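Local coordinates for protein purine nucleoside phosphorylase (Schistosoma mansoni, PDB 5KO5) that catalyses the reversible phosphorolysis of purine nucleosides to free base and pentose 1-phosphate, and can hold cytosine in its ligand pocket, at residues L133-I138 / E191-F196; L113-L118 / P225-A230; A7-A12 / Q154-P159; P56-T61 / A99-V104. One frame throughout, in Å; residues are numbered along the deposited sequence.

How the contacts relate
Along the chain, contact 3 opens first and spans contact 4, then alternates its segments with those of contacts 1 and 2; contact 1 lies wholly within the span of contact 2. Contacts 1 and 2, with centres about 11 Å apart, share the central mixed sheet. Contact 2 contributes L118 to the cytosine pocket, and Y194 of contact 1 lies about 6 Å from the ligand. Helix 224-232 of contact 2 packs against helix 95-108 of contact 4, their contact centres about 15 Å apart. Helix 95-108 in turn borders contact 3, centred about 12 Å from contact 4. The series thus runs from the ligand-binding sheet through two covering helices to the N-terminal periphery.

Contact 1 of 4, residues L133-I138 / E191-F196; sequences LIKGHI and EGVYAF
K135 reaches over E191, G192 and V193 with nearly its whole side chain. Beyond CB, chi1 of 63° places CG between the backbone N and the carbonyl carbon, where K135 CG lies 3.5 Å from G192 O. Next, K135 CD passes E191 OE2 at 3.6 Å, and CE meets the same carboxylate oxygen as well as G192 CA. A bend at chi4 (70°) brings K135 NZ to V193 CG2 at 3.7 Å. From there NZ is 4.8 Å from E191 OE2, too far for a salt bridge, although the opposite charges probably still attract. Five backbone hydrogen bonds join the two strands as parallel neighbours in the central sheet of the phosphorylase fold. A beta bulge interrupts the register: I134 pairs with G192 and H137 with Y194, leaving K135 and G136 opposite V193 alone, one extra residue on strand 131-139. On the sheet face that carries I134, H137 and Y194, I134 CD1 touches the tyrosine at CD2, 3.6 Å away. Y194 OH continues to the backbone N of S222, and H137 ND1 pairs with Y168 OH. On the other face, I138 CG1 packs against V193 CG1 at 4.1 Å, beside M210 of a second subunit.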
loop_
_atom_site.group_PDB
_atom_site.type_symbol
_atom_site.label_atom_id
_atom_site.label_comp_id
_atom_site.label_asym_id
_atom_site.label_seq_id
_atom_site.Cartn_x
_atom_site.Cartn_y
_atom_site.Cartn_z
ATOM N N LEU A 133 19.851 4.784 15.858
ATOM C CA LEU A 133 18.990 5.909 16.192
ATOM C C LEU A 133 18.238 6.306 14.930
ATOM O O LEU A 133 18.853 6.676 13.926
ATOM C CB LEU A 133 19.827 7.083 16.701
ATOM C CG LEU A 133 20.795 6.763 17.840
ATOM C CD1 LEU A 133 21.615 7.991 18.208
ATOM C CD2 LEU A 133 20.046 6.222 19.052
ATOM N N ILE A 134 16.918 6.214 14.959
ATOM C CA ILE A 134 16.140 6.484 13.756
ATOM C C ILE A 134 16.012 7.988 13.564
ATOM O O ILE A 134 15.592 8.710 14.474
ATOM C CB ILE A 134 14.774 5.794 13.830
ATOM C CG1 ILE A 134 14.988 4.284 13.880
ATOM C CG2 ILE A 134 13.915 6.182 12.605
ATOM C CD1 ILE A 134 13.742 3.507 14.228
ATOM N N LYS A 135 16.401 8.469 12.383
ATOM C CA LYS A 135 16.372 9.900 12.099
ATOM C C LYS A 135 15.345 10.282 11.044
ATOM O O LYS A 135 15.164 11.474 10.780
ATOM C CB LYS A 135 17.762 10.418 11.692
ATOM C CG LYS A 135 18.309 9.811 10.411
ATOM C CD LYS A 135 19.693 10.386 10.102
ATOM C CE LYS A 135 20.367 9.643 8.960
ATOM N NZ LYS A 135 19.722 9.910 7.648
ATOM N N GLY A 136 14.672 9.308 10.451
ATOM C CA GLY A 136 13.673 9.558 9.427
ATOM C C GLY A 136 13.124 8.222 8.987
ATOM O O GLY A 136 13.592 7.163 9.428
ATOM N N HIS A 137 12.122 8.263 8.107
ATOM C CA HIS A 137 11.513 7.001 7.702
ATOM C C HIS A 137 10.993 7.035 6.273
ATOM O O HIS A 137 10.779 8.100 5.685
ATOM C CB HIS A 137 10.418 6.531 8.671
ATOM C CG HIS A 137 9.186 7.389 8.704
ATOM N ND1 HIS A 137 8.649 7.850 9.886
ATOM C CD2 HIS A 137 8.350 7.813 7.720
ATOM C CE1 HIS A 137 7.551 8.540 9.634
ATOM N NE2 HIS A 137 7.343 8.530 8.326
ATOM N N ILE A 138 10.778 5.835 5.730
ATOM C CA ILE A 138 10.034 5.645 4.487
ATOM C C ILE A 138 8.835 4.776 4.825
ATOM O O ILE A 138 8.983 3.602 5.188
ATOM C CB ILE A 138 10.882 5.029 3.374
ATOM C CG1 ILE A 138 12.047 5.976 3.057
ATOM C CG2 ILE A 138 10.013 4.794 2.131
ATOM C CD1 ILE A 138 12.977 5.494 1.983
ATOM N N GLU A 191 23.123 5.924 13.107
ATOM C CA GLU A 191 21.866 6.599 12.819
ATOM C C GLU A 191 21.400 6.182 11.433
ATOM O O GLU A 191 22.204 5.782 10.590
ATOM C CB GLU A 191 21.990 8.116 12.922
ATOM C CG GLU A 191 22.925 8.717 11.902
ATOM C CD GLU A 191 22.978 10.228 11.998
ATOM O OE1 GLU A 191 22.845 10.757 13.122
ATOM O OE2 GLU A 191 23.139 10.883 10.945
ATOM N N GLY A 192 20.098 6.259 11.192
ATOM C CA GLY A 192 19.655 5.819 9.884
ATOM C C GLY A 192 18.172 6.005 9.656
ATOM O O GLY A 192 17.410 6.383 10.554
ATOM N N VAL A 193 17.782 5.699 8.422
ATOM C CA VAL A 193 16.408 5.828 7.946
ATOM C C VAL A 193 15.724 4.471 8.044
ATOM O O VAL A 193 16.271 3.456 7.590
ATOM C CB VAL A 193 16.393 6.324 6.489
ATOM C CG1 VAL A 193 14.969 6.288 5.911
ATOM C CG2 VAL A 193 16.985 7.721 6.398
ATOM N N TYR A 194 14.519 4.456 8.612
ATOM C CA TYR A 194 13.751 3.234 8.851
ATOM C C TYR A 194 12.683 3.056 7.774
ATOM O O TYR A 194 11.825 3.926 7.587
ATOM C CB TYR A 194 13.092 3.335 10.228
ATOM C CG TYR A 194 12.263 2.159 10.701
ATOM C CD1 TYR A 194 10.923 2.043 10.347
ATOM C CD2 TYR A 194 12.801 1.218 11.579
ATOM C CE1 TYR A 194 10.154 0.991 10.813
ATOM C CE2 TYR A 194 12.037 0.157 12.056
ATOM C CZ TYR A 194 10.718 0.054 11.665
ATOM O OH TYR A 194 9.952 -0.975 12.139
ATOM N N ALA A 195 12.713 1.923 7.081
ATOM C CA ALA A 195 11.637 1.588 6.155
ATOM C C ALA A 195 10.595 0.770 6.896
ATOM O O ALA A 195 10.933 -0.235 7.523
ATOM C CB ALA A 195 12.165 0.754 4.991
ATOM N N PHE A 196 9.326 1.180 6.790
ATOM C CA PHE A 196 8.216 0.453 7.401
ATOM C C PHE A 196 7.657 -0.522 6.369
ATOM O O PHE A 196 7.065 -0.104 5.368
ATOM C CB PHE A 196 7.163 1.452 7.874
ATOM C CG PHE A 196 5.929 0.840 8.513
ATOM C CD1 PHE A 196 5.934 -0.437 9.084
ATOM C CD2 PHE A 196 4.742 1.575 8.537
ATOM C CE1 PHE A 196 4.773 -0.962 9.657
ATOM C CE2 PHE A 196 3.576 1.049 9.116
ATOM C CZ PHE A 196 3.600 -0.224 9.690
#

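Contact 2 of 4, residues L113-L118 / P225-A230; sequences LLITNL and PEVIIA. With CYT (6-aminopyrimidin-2(1H)-one), chain B; EDO (1,2-ethanediol), chain C.
Sheet-to-helix packing in the core of the subunit brings L113 and I115 of strand 112-121 onto E226, V227 and A230 of helix 224-232. The short segments run almost antiparallel, at 170°, with their axes 10.3 Å apart, and methyl groups bridge the separation. L113 CG stands anti to the backbone N (chi1 175°), and from this branch point L113 CD2 extends to A230 CB at 4.0 Å. Two residues on, I115 sends CD1 to the helix one turn earlier, between two successive residues: I115 CD1 is 4.0 Å from V227 CG2 and 4.1 Å from E226 CB. The glutamate thus joins this apolar layer through its aliphatic base, while E226 OE2 forms a salt bridge with R86. The layer is characteristic of an alpha/beta fold, in which a central sheet is covered by helices: L114, pointing to the other side of the strand, packs on F277 and I281 of helix 259-283. Further along the same strand lies the ligand pocket. L118 O is 3.4 Å from N1 of the bound cytosine, and the cytosine is hydrogen-bonded to E203 OE2 and N245 OD1. An ethanediol, probably from the crystallisation liquor, lies nearby: L118 N donates to its O2 at 3.1 Å, and S35 N also bonds to the molecule. Just before L118 in the strand, N117 OD1 is tied to S241 OG and N117 ND2 to T223 OG1.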
loop_
_atom_site.group_PDB
_atom_site.type_symbol
_atom_site.label_atom_id
_atom_site.label_comp_id
_atom_site.label_asym_id
_atom_site.label_seq_id
_atom_site.Cartn_x
_atom_site.Cartn_y
_atom_site.Cartn_z
ATOM N N LEU A 113 7.950 10.260 23.980
ATOM C CA LEU A 113 7.709 8.838 23.770
ATOM C C LEU A 113 9.018 8.191 23.333
ATOM O O LEU A 113 9.629 8.627 22.351
ATOM C CB LEU A 113 6.630 8.646 22.708
ATOM C CG LEU A 113 6.334 7.208 22.271
ATOM C CD1 LEU A 113 5.928 6.328 23.460
ATOM C CD2 LEU A 113 5.238 7.240 21.220
ATOM N N LEU A 114 9.447 7.165 24.069
ATOM C CA LEU A 114 10.651 6.400 23.763
ATOM C C LEU A 114 10.226 5.052 23.204
ATOM O O LEU A 114 9.400 4.368 23.815
ATOM C CB LEU A 114 11.476 6.165 25.034
ATOM C CG LEU A 114 11.845 7.413 25.844
ATOM C CD1 LEU A 114 12.655 7.041 27.092
ATOM C CD2 LEU A 114 12.597 8.440 24.985
ATOM N N ILE A 115 10.792 4.663 22.056
ATOM C CA ILE A 115 10.384 3.450 21.355
ATOM C C ILE A 115 11.616 2.633 20.993
ATOM O O ILE A 115 12.613 3.178 20.511
ATOM C CB ILE A 115 9.616 3.798 20.065
ATOM C CG1 ILE A 115 8.455 4.751 20.349
ATOM C CG2 ILE A 115 9.106 2.522 19.392
ATOM C CD1 ILE A 115 7.745 5.230 19.083
ATOM N N THR A 116 11.544 1.317 21.196
ATOM C CA THR A 116 12.550 0.415 20.653
ATOM C C THR A 116 11.873 -0.615 19.758
ATOM O O THR A 116 10.675 -0.881 19.878
ATOM C CB THR A 116 13.366 -0.302 21.749
ATOM O OG1 THR A 116 12.486 -1.079 22.579
ATOM C CG2 THR A 116 14.122 0.706 22.608
ATOM N N ASN A 117 12.651 -1.178 18.836
ATOM C CA ASN A 117 12.150 -2.224 17.960
ATOM C C ASN A 117 13.317 -3.110 17.541
ATOM O O ASN A 117 14.485 -2.767 17.739
ATOM C CB ASN A 117 11.393 -1.652 16.746
ATOM C CG ASN A 117 12.275 -0.835 15.813
ATOM O OD1 ASN A 117 13.264 -1.330 15.271
ATOM N ND2 ASN A 117 11.900 0.421 15.600
ATOM N N LEU A 118 12.982 -4.270 16.983
ATOM C CA LEU A 118 13.948 -5.140 16.323
ATOM C C LEU A 118 13.786 -4.957 14.821
ATOM O O LEU A 118 12.661 -4.877 14.315
ATOM C CB LEU A 118 13.709 -6.609 16.689
ATOM C CG LEU A 118 14.445 -7.224 17.884
ATOM C CD1 LEU A 118 15.955 -7.224 17.680
ATOM C CD2 LEU A 118 14.089 -6.523 19.162
ATOM N N PRO A 225 3.819 3.865 12.743
ATOM C CA PRO A 225 2.456 4.309 13.108
ATOM C C PRO A 225 2.430 5.081 14.413
ATOM O O PRO A 225 1.816 6.154 14.492
ATOM C CB PRO A 225 1.658 2.994 13.185
ATOM C CG PRO A 225 2.427 2.049 12.252
ATOM C CD PRO A 225 3.875 2.409 12.486
ATOM N N GLU A 226 3.152 4.587 15.419
ATOM C CA GLU A 226 3.179 5.267 16.710
ATOM C C GLU A 226 3.865 6.613 16.600
ATOM O O GLU A 226 3.419 7.588 17.221
ATOM C CB GLU A 226 3.910 4.408 17.744
ATOM C CG GLU A 226 3.186 3.144 18.118
ATOM C CD GLU A 226 3.701 1.934 17.378
ATOM O OE1 GLU A 226 3.974 2.059 16.174
ATOM O OE2 GLU A 226 3.828 0.855 18.003
ATOM N N VAL A 227 4.966 6.681 15.841
ATOM C CA VAL A 227 5.666 7.941 15.616
ATOM C C VAL A 227 4.726 8.981 15.030
ATOM O O VAL A 227 4.734 10.149 15.439
ATOM C CB VAL A 227 6.889 7.725 14.702
ATOM C CG1 VAL A 227 7.484 9.067 14.296
ATOM C CG2 VAL A 227 7.943 6.868 15.397
ATOM N N ILE A 228 3.907 8.578 14.056
ATOM C CA ILE A 228 3.032 9.530 13.384
ATOM C C ILE A 228 1.943 10.017 14.327
ATOM O O ILE A 228 1.645 11.212 14.373
ATOM C CB ILE A 228 2.479 8.908 12.096
ATOM C CG1 ILE A 228 3.606 8.838 11.064
ATOM C CG2 ILE A 228 1.273 9.692 11.559
ATOM C CD1 ILE A 228 3.255 8.057 9.786
ATOM N N ILE A 229 1.344 9.112 15.109
ATOM C CA ILE A 229 0.311 9.549 16.048
ATOM C C ILE A 229 0.909 10.484 17.090
ATOM O O ILE A 229 0.311 11.511 17.433
ATOM C CB ILE A 229 -0.409 8.340 16.682
ATOM C CG1 ILE A 229 -1.116 7.505 15.608
ATOM C CG2 ILE A 229 -1.414 8.828 17.738
ATOM C CD1 ILE A 229 -2.104 8.292 14.722
ATOM N N ALA A 230 2.106 10.158 17.586
ATOM C CA ALA A 230 2.777 11.023 18.554
ATOM C C ALA A 230 3.082 12.390 17.946
ATOM O O ALA A 230 2.787 13.433 18.552
ATOM C CB ALA A 230 4.062 10.351 19.041
HETATM N N3 CYT B . 13.066 -7.707 9.859
HETATM C C4 CYT B . 14.136 -8.282 10.410
HETATM N N1 CYT B . 12.185 -7.331 12.034
HETATM C C2 CYT B . 12.065 -7.232 10.643
HETATM O O2 CYT B . 11.046 -6.736 10.151
HETATM N N4 CYT B . 15.083 -8.742 9.585
HETATM C C5 CYT B . 14.283 -8.383 11.828
HETATM C C6 CYT B . 13.289 -7.905 12.590
HETATM C C1 EDO C . 9.344 -4.435 15.824
HETATM O O1 EDO C . 8.320 -4.776 14.881
HETATM C C2 EDO C . 8.962 -4.848 17.229
HETATM O O2 EDO C . 10.154 -5.201 17.927
#

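Contact 3 of 4, residues A7-A12 / Q154-P159; sequences ANYENA and QDEFGP. With EDO (1,2-ethanediol), chain E.
Y9 and E156 meet where the start of the N-terminal helix comes up against the loop at 154-159. The glutamate crosses one face of the tyrosine ring at about a right angle to its side chain, with E156 CG 4.0 Å from the Y9 ring centroid in a CH-pi contact offset toward the rim. The carboxylate lies within 18° of parallel to the ring plane, and a bend at chi2 (90°) turns E156 CD back toward Y9 CB. Beside this pair F157 brings its CE2-CZ edge against the backbone of N8 and Y9: N8 C lies in plane at the ring edge, F157 CE2 is 3.6 Å from Y9 CA, and F157 CZ reaches A12 CB at 3.9 Å. Q154 lies against the residues just before the helix, its CG meeting A7 O and its OE1 3.4 Å from N8 CB.

One water links both segments: held by Q154 OE1 and, at 2.6 Å, E156 OE1, to both of which it donates, it satisfies Y9 N. N8 is the N-cap: its OD1 receives N11 N at 2.8 Å, nearly straight along the carbonyl of the amide. On the loop side, F157 N bonds back to Q154 O, a tight turn that presents E156 and F157 together.

Beyond this shell, A7 O accepts from R103 NH1 of helix 95-108, and F157 also packs on R103. A12 rests on L107 of that helix, while H232 of helix 224-232 lies against F157, leaving the contact at the junction of helices 9-23, 95-108 and 224-232.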
loop_
_atom_site.group_PDB
_atom_site.type_symbol
_atom_site.label_atom_id
_atom_site.label_comp_id
_atom_site.label_asym_id
_atom_site.label_seq_id
_atom_site.Cartn_x
_atom_site.Cartn_y
_atom_site.Cartn_z
ATOM N N ALA A 7 -10.703 6.729 17.771
ATOM C CA ALA A 7 -9.666 7.322 18.621
ATOM C C ALA A 7 -9.866 8.838 18.750
ATOM O O ALA A 7 -9.020 9.659 18.380
ATOM C CB ALA A 7 -8.286 6.981 18.072
ATOM N N ASN A 8 -11.034 9.202 19.261
ATOM C CA ASN A 8 -11.395 10.607 19.366
ATOM C C ASN A 8 -11.126 11.141 20.772
ATOM O O ASN A 8 -10.716 10.418 21.686
ATOM C CB ASN A 8 -12.829 10.860 18.879
ATOM C CG ASN A 8 -13.878 10.176 19.730
ATOM O OD1 ASN A 8 -13.625 9.781 20.869
ATOM N ND2 ASN A 8 -15.077 10.035 19.179
ATOM N N TYR A 9 -11.395 12.436 20.930
ATOM C CA TYR A 9 -11.124 13.140 22.174
ATOM C C TYR A 9 -11.957 12.573 23.318
ATOM O O TYR A 9 -11.432 12.300 24.405
ATOM C CB TYR A 9 -11.455 14.605 21.922
ATOM C CG TYR A 9 -11.170 15.594 23.013
ATOM C CD1 TYR A 9 -9.927 15.675 23.618
ATOM C CD2 TYR A 9 -12.138 16.508 23.376
ATOM C CE1 TYR A 9 -9.674 16.626 24.590
ATOM C CE2 TYR A 9 -11.907 17.456 24.334
ATOM C CZ TYR A 9 -10.672 17.521 24.943
ATOM O OH TYR A 9 -10.454 18.480 25.897
ATOM N N GLU A 10 -13.251 12.358 23.080
ATOM C CA GLU A 10 -14.121 11.841 24.136
ATOM C C GLU A 10 -13.690 10.445 24.581
ATOM O O GLU A 10 -13.613 10.160 25.783
ATOM C CB GLU A 10 -15.575 11.827 23.659
ATOM C CG GLU A 10 -16.511 11.086 24.608
ATOM C CD GLU A 10 -17.947 11.040 24.115
ATOM O OE1 GLU A 10 -18.853 10.781 24.939
ATOM O OE2 GLU A 10 -18.171 11.261 22.907
ATOM N N ASN A 11 -13.403 9.562 23.626
ATOM C CA ASN A 11 -13.066 8.188 23.983
ATOM C C ASN A 11 -11.708 8.111 24.665
ATOM O O ASN A 11 -11.540 7.367 25.638
ATOM C CB ASN A 11 -13.098 7.309 22.736
ATOM C CG ASN A 11 -14.502 7.126 22.195
ATOM O OD1 ASN A 11 -15.487 7.331 22.909
ATOM N ND2 ASN A 11 -14.603 6.721 20.935
ATOM N N ALA A 12 -10.717 8.846 24.155
ATOM C CA ALA A 12 -9.417 8.859 24.817
ATOM C C ALA A 12 -9.528 9.446 26.219
ATOM O O ALA A 12 -8.841 8.988 27.143
ATOM C CB ALA A 12 -8.398 9.633 23.979
ATOM N N GLN A 154 -8.919 14.054 13.936
ATOM C CA GLN A 154 -9.353 14.389 15.292
ATOM C C GLN A 154 -8.665 15.702 15.662
ATOM O O GLN A 154 -7.519 15.729 16.123
ATOM C CB GLN A 154 -9.027 13.245 16.249
ATOM C CG GLN A 154 -9.635 11.911 15.817
ATOM C CD GLN A 154 -11.143 11.969 15.637
ATOM O OE1 GLN A 154 -11.833 12.773 16.263
ATOM N NE2 GLN A 154 -11.663 11.103 14.768
ATOM N N ASP A 155 -9.389 16.803 15.437
ATOM C CA ASP A 155 -8.798 18.140 15.497
ATOM C C ASP A 155 -8.235 18.477 16.873
ATOM O O ASP A 155 -7.271 19.250 16.979
ATOM C CB ASP A 155 -9.845 19.195 15.117
ATOM C CG ASP A 155 -10.349 19.039 13.684
ATOM O OD1 ASP A 155 -9.550 18.686 12.804
ATOM O OD2 ASP A 155 -11.550 19.290 13.437
ATOM N N GLU A 156 -8.819 17.924 17.941
ATOM C CA GLU A 156 -8.333 18.237 19.280
ATOM C C GLU A 156 -6.921 17.727 19.512
ATOM O O GLU A 156 -6.229 18.226 20.411
ATOM C CB GLU A 156 -9.256 17.637 20.339
ATOM C CG GLU A 156 -10.646 18.216 20.337
ATOM C CD GLU A 156 -11.593 17.474 19.429
ATOM O OE1 GLU A 156 -11.126 16.690 18.563
ATOM O OE2 GLU A 156 -12.813 17.672 19.586
ATOM N N PHE A 157 -6.481 16.742 18.734
ATOM C CA PHE A 157 -5.136 16.217 18.903
ATOM C C PHE A 157 -4.120 16.858 17.975
ATOM O O PHE A 157 -2.971 17.057 18.380
ATOM C CB PHE A 157 -5.128 14.691 18.758
ATOM C CG PHE A 157 -5.839 14.001 19.877
ATOM C CD1 PHE A 157 -5.235 13.876 21.119
ATOM C CD2 PHE A 157 -7.122 13.512 19.708
ATOM C CE1 PHE A 157 -5.898 13.264 22.173
ATOM C CE2 PHE A 157 -7.784 12.889 20.756
ATOM C CZ PHE A 157 -7.174 12.774 21.984
ATOM N N GLY A 158 -4.506 17.215 16.751
ATOM C CA GLY A 158 -3.533 17.708 15.809
ATOM C C GLY A 158 -4.146 18.068 14.481
ATOM O O GLY A 158 -5.356 17.960 14.274
ATOM N N PRO A 159 -3.296 18.484 13.549
ATOM C CA PRO A 159 -3.775 19.024 12.275
ATOM C C PRO A 159 -4.056 17.918 11.266
ATOM O O PRO A 159 -3.571 16.790 11.374
ATOM C CB PRO A 159 -2.579 19.862 11.801
ATOM C CG PRO A 159 -1.395 19.137 12.350
ATOM C CD PRO A 159 -1.836 18.608 13.699
HETATM C C1 EDO E . -4.912 16.852 23.105
HETATM O O1 EDO E . -3.835 17.065 22.181
HETATM C C2 EDO E . -4.884 17.899 24.210
HETATM O O2 EDO E . -3.855 17.592 25.163
HETATM O O HOH W 1 -11.758 14.123 18.601
#

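Contact 4 of 4, residues P56-T61 / A99-V104; sequences PNFPKT and ALPIRV
F58 packs its ring against three residues of helix 95-108, the largest share of the buried surface from the loop. P101 CG lies over one face of the ring, and P101 CB is 3.9 Å from F58 CZ. On the CD1-CE1 side of the ring, F58 CD1 approaches L100 CD2 at 3.7 Å, and F58 CE1 meets V104 CG2 at 4.1 Å; both methyls come in obliquely. The ring of F58 also meets that of Y52. The two prolines add a second apolar contact, tip to tip, with P59 CD 4.2 Å from P101 CG.

Contacts with the polar backbone are fewer. L100 CG stands anti to the backbone N (chi1 -177°), and both of its methyls reach N57 O, L100 CD2 at 3.6 Å. L100 CD1 also touches N57 CB. The amide of N57 is engaged elsewhere: N57 ND2 donates to N11 O of helix 9-23.

Within the helix, V104 N bonds to L100 O and R103 N to A99 O, while P101, having no N-H to give, coincides with a kink. The connection between strands 47-51 and 69-75 thus packs on helix 95-108, which itself packs on helix 224-232 in the alpha/beta fold of the phosphorylase superfamily, well away from the cytosine.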
loop_
_atom_site.group_PDB
_atom_site.type_symbol
_atom_site.label_atom_id
_atom_site.label_comp_id
_atom_site.label_asym_id
_atom_site.label_seq_id
_atom_site.Cartn_x
_atom_site.Cartn_y
_atom_site.Cartn_z
ATOM N N PRO A 56 -11.539 1.439 29.700
ATOM C CA PRO A 56 -12.581 1.800 28.730
ATOM C C PRO A 56 -11.984 2.241 27.404
ATOM O O PRO A 56 -11.049 3.045 27.353
ATOM C CB PRO A 56 -13.317 2.958 29.415
ATOM C CG PRO A 56 -13.048 2.784 30.862
ATOM C CD PRO A 56 -11.673 2.179 30.967
ATOM N N ASN A 57 -12.508 1.672 26.322
ATOM C CA ASN A 57 -12.194 2.007 24.942
ATOM C C ASN A 57 -10.834 1.508 24.477
ATOM O O ASN A 57 -10.463 1.808 23.340
ATOM C CB ASN A 57 -12.309 3.508 24.620
ATOM C CG ASN A 57 -13.674 4.049 24.938
ATOM O OD1 ASN A 57 -14.686 3.407 24.651
ATOM N ND2 ASN A 57 -13.720 5.217 25.569
ATOM N N PHE A 58 -10.076 0.777 25.292
ATOM C CA PHE A 58 -8.829 0.232 24.791
ATOM C C PHE A 58 -9.122 -0.892 23.802
ATOM O O PHE A 58 -10.143 -1.574 23.910
ATOM C CB PHE A 58 -7.942 -0.273 25.930
ATOM C CG PHE A 58 -6.745 0.604 26.182
ATOM C CD1 PHE A 58 -6.910 1.949 26.477
ATOM C CD2 PHE A 58 -5.457 0.096 26.098
ATOM C CE1 PHE A 58 -5.818 2.775 26.702
ATOM C CE2 PHE A 58 -4.354 0.918 26.317
ATOM C CZ PHE A 58 -4.536 2.258 26.619
ATOM N N PRO A 59 -8.251 -1.084 22.813
ATOM C CA PRO A 59 -8.492 -2.118 21.794
ATOM C C PRO A 59 -8.497 -3.529 22.365
ATOM O O PRO A 59 -7.725 -3.864 23.266
ATOM C CB PRO A 59 -7.336 -1.922 20.804
ATOM C CG PRO A 59 -6.337 -1.069 21.516
ATOM C CD PRO A 59 -7.079 -0.249 22.512
ATOM N N LYS A 60 -9.381 -4.356 21.815
ATOM C CA LYS A 60 -9.425 -5.767 22.169
ATOM C C LYS A 60 -8.230 -6.486 21.551
ATOM O O LYS A 60 -7.988 -6.380 20.347
ATOM C CB LYS A 60 -10.724 -6.373 21.638
ATOM C CG LYS A 60 -10.911 -7.854 21.939
ATOM C CD LYS A 60 -12.318 -8.305 21.562
ATOM C CE LYS A 60 -12.550 -9.767 21.897
ATOM N NZ LYS A 60 -12.414 -10.030 23.358
ATOM N N THR A 61 -7.479 -7.222 22.374
ATOM C CA THR A 61 -6.270 -7.903 21.915
ATOM C C THR A 61 -6.313 -9.410 22.157
ATOM O O THR A 61 -5.272 -10.069 22.078
ATOM C CB THR A 61 -5.021 -7.309 22.571
ATOM O OG1 THR A 61 -5.029 -7.607 23.972
ATOM C CG2 THR A 61 -4.979 -5.801 22.393
ATOM N N ALA A 99 -4.100 4.286 17.338
ATOM C CA ALA A 99 -3.970 5.673 17.761
ATOM C C ALA A 99 -4.464 5.903 19.178
ATOM O O ALA A 99 -3.917 6.764 19.879
ATOM C CB ALA A 99 -4.716 6.599 16.804
ATOM N N LEU A 100 -5.485 5.170 19.619
ATOM C CA LEU A 100 -6.093 5.507 20.905
ATOM C C LEU A 100 -5.101 5.453 22.060
ATOM O O LEU A 100 -5.059 6.413 22.848
ATOM C CB LEU A 100 -7.381 4.707 21.151
ATOM C CG LEU A 100 -8.047 5.118 22.471
ATOM C CD1 LEU A 100 -9.553 5.297 22.337
ATOM C CD2 LEU A 100 -7.725 4.110 23.565
ATOM N N PRO A 101 -4.291 4.402 22.230
ATOM C CA PRO A 101 -3.365 4.396 23.377
ATOM C C PRO A 101 -2.389 5.556 23.389
ATOM O O PRO A 101 -2.060 6.061 24.472
ATOM C CB PRO A 101 -2.657 3.040 23.246
ATOM C CG PRO A 101 -3.674 2.172 22.585
ATOM C CD PRO A 101 -4.310 3.089 21.554
ATOM N N ILE A 102 -1.890 5.972 22.216
ATOM C CA ILE A 102 -0.959 7.098 22.174
ATOM C C ILE A 102 -1.671 8.393 22.549
ATOM O O ILE A 102 -1.126 9.244 23.262
ATOM C CB ILE A 102 -0.313 7.212 20.783
ATOM C CG1 ILE A 102 0.358 5.904 20.363
ATOM C CG2 ILE A 102 0.684 8.364 20.781
ATOM C CD1 ILE A 102 1.356 5.406 21.355
ATOM N N ARG A 103 -2.892 8.568 22.054
ATOM C CA ARG A 103 -3.667 9.744 22.431
ATOM C C ARG A 103 -4.029 9.739 23.912
ATOM O O ARG A 103 -4.091 10.808 24.533
ATOM C CB ARG A 103 -4.885 9.848 21.524
ATOM C CG ARG A 103 -4.440 10.217 20.125
ATOM C CD ARG A 103 -5.565 10.280 19.102
ATOM N NE ARG A 103 -5.016 10.818 17.857
ATOM C CZ ARG A 103 -5.618 10.751 16.679
ATOM N NH1 ARG A 103 -6.818 10.186 16.571
ATOM N NH2 ARG A 103 -5.011 11.244 15.606
ATOM N N VAL A 104 -4.252 8.557 24.494
ATOM C CA VAL A 104 -4.416 8.470 25.943
ATOM C C VAL A 104 -3.144 8.922 26.648
ATOM O O VAL A 104 -3.200 9.686 27.617
ATOM C CB VAL A 104 -4.839 7.044 26.341
ATOM C CG1 VAL A 104 -4.768 6.862 27.853
ATOM C CG2 VAL A 104 -6.254 6.773 25.823
#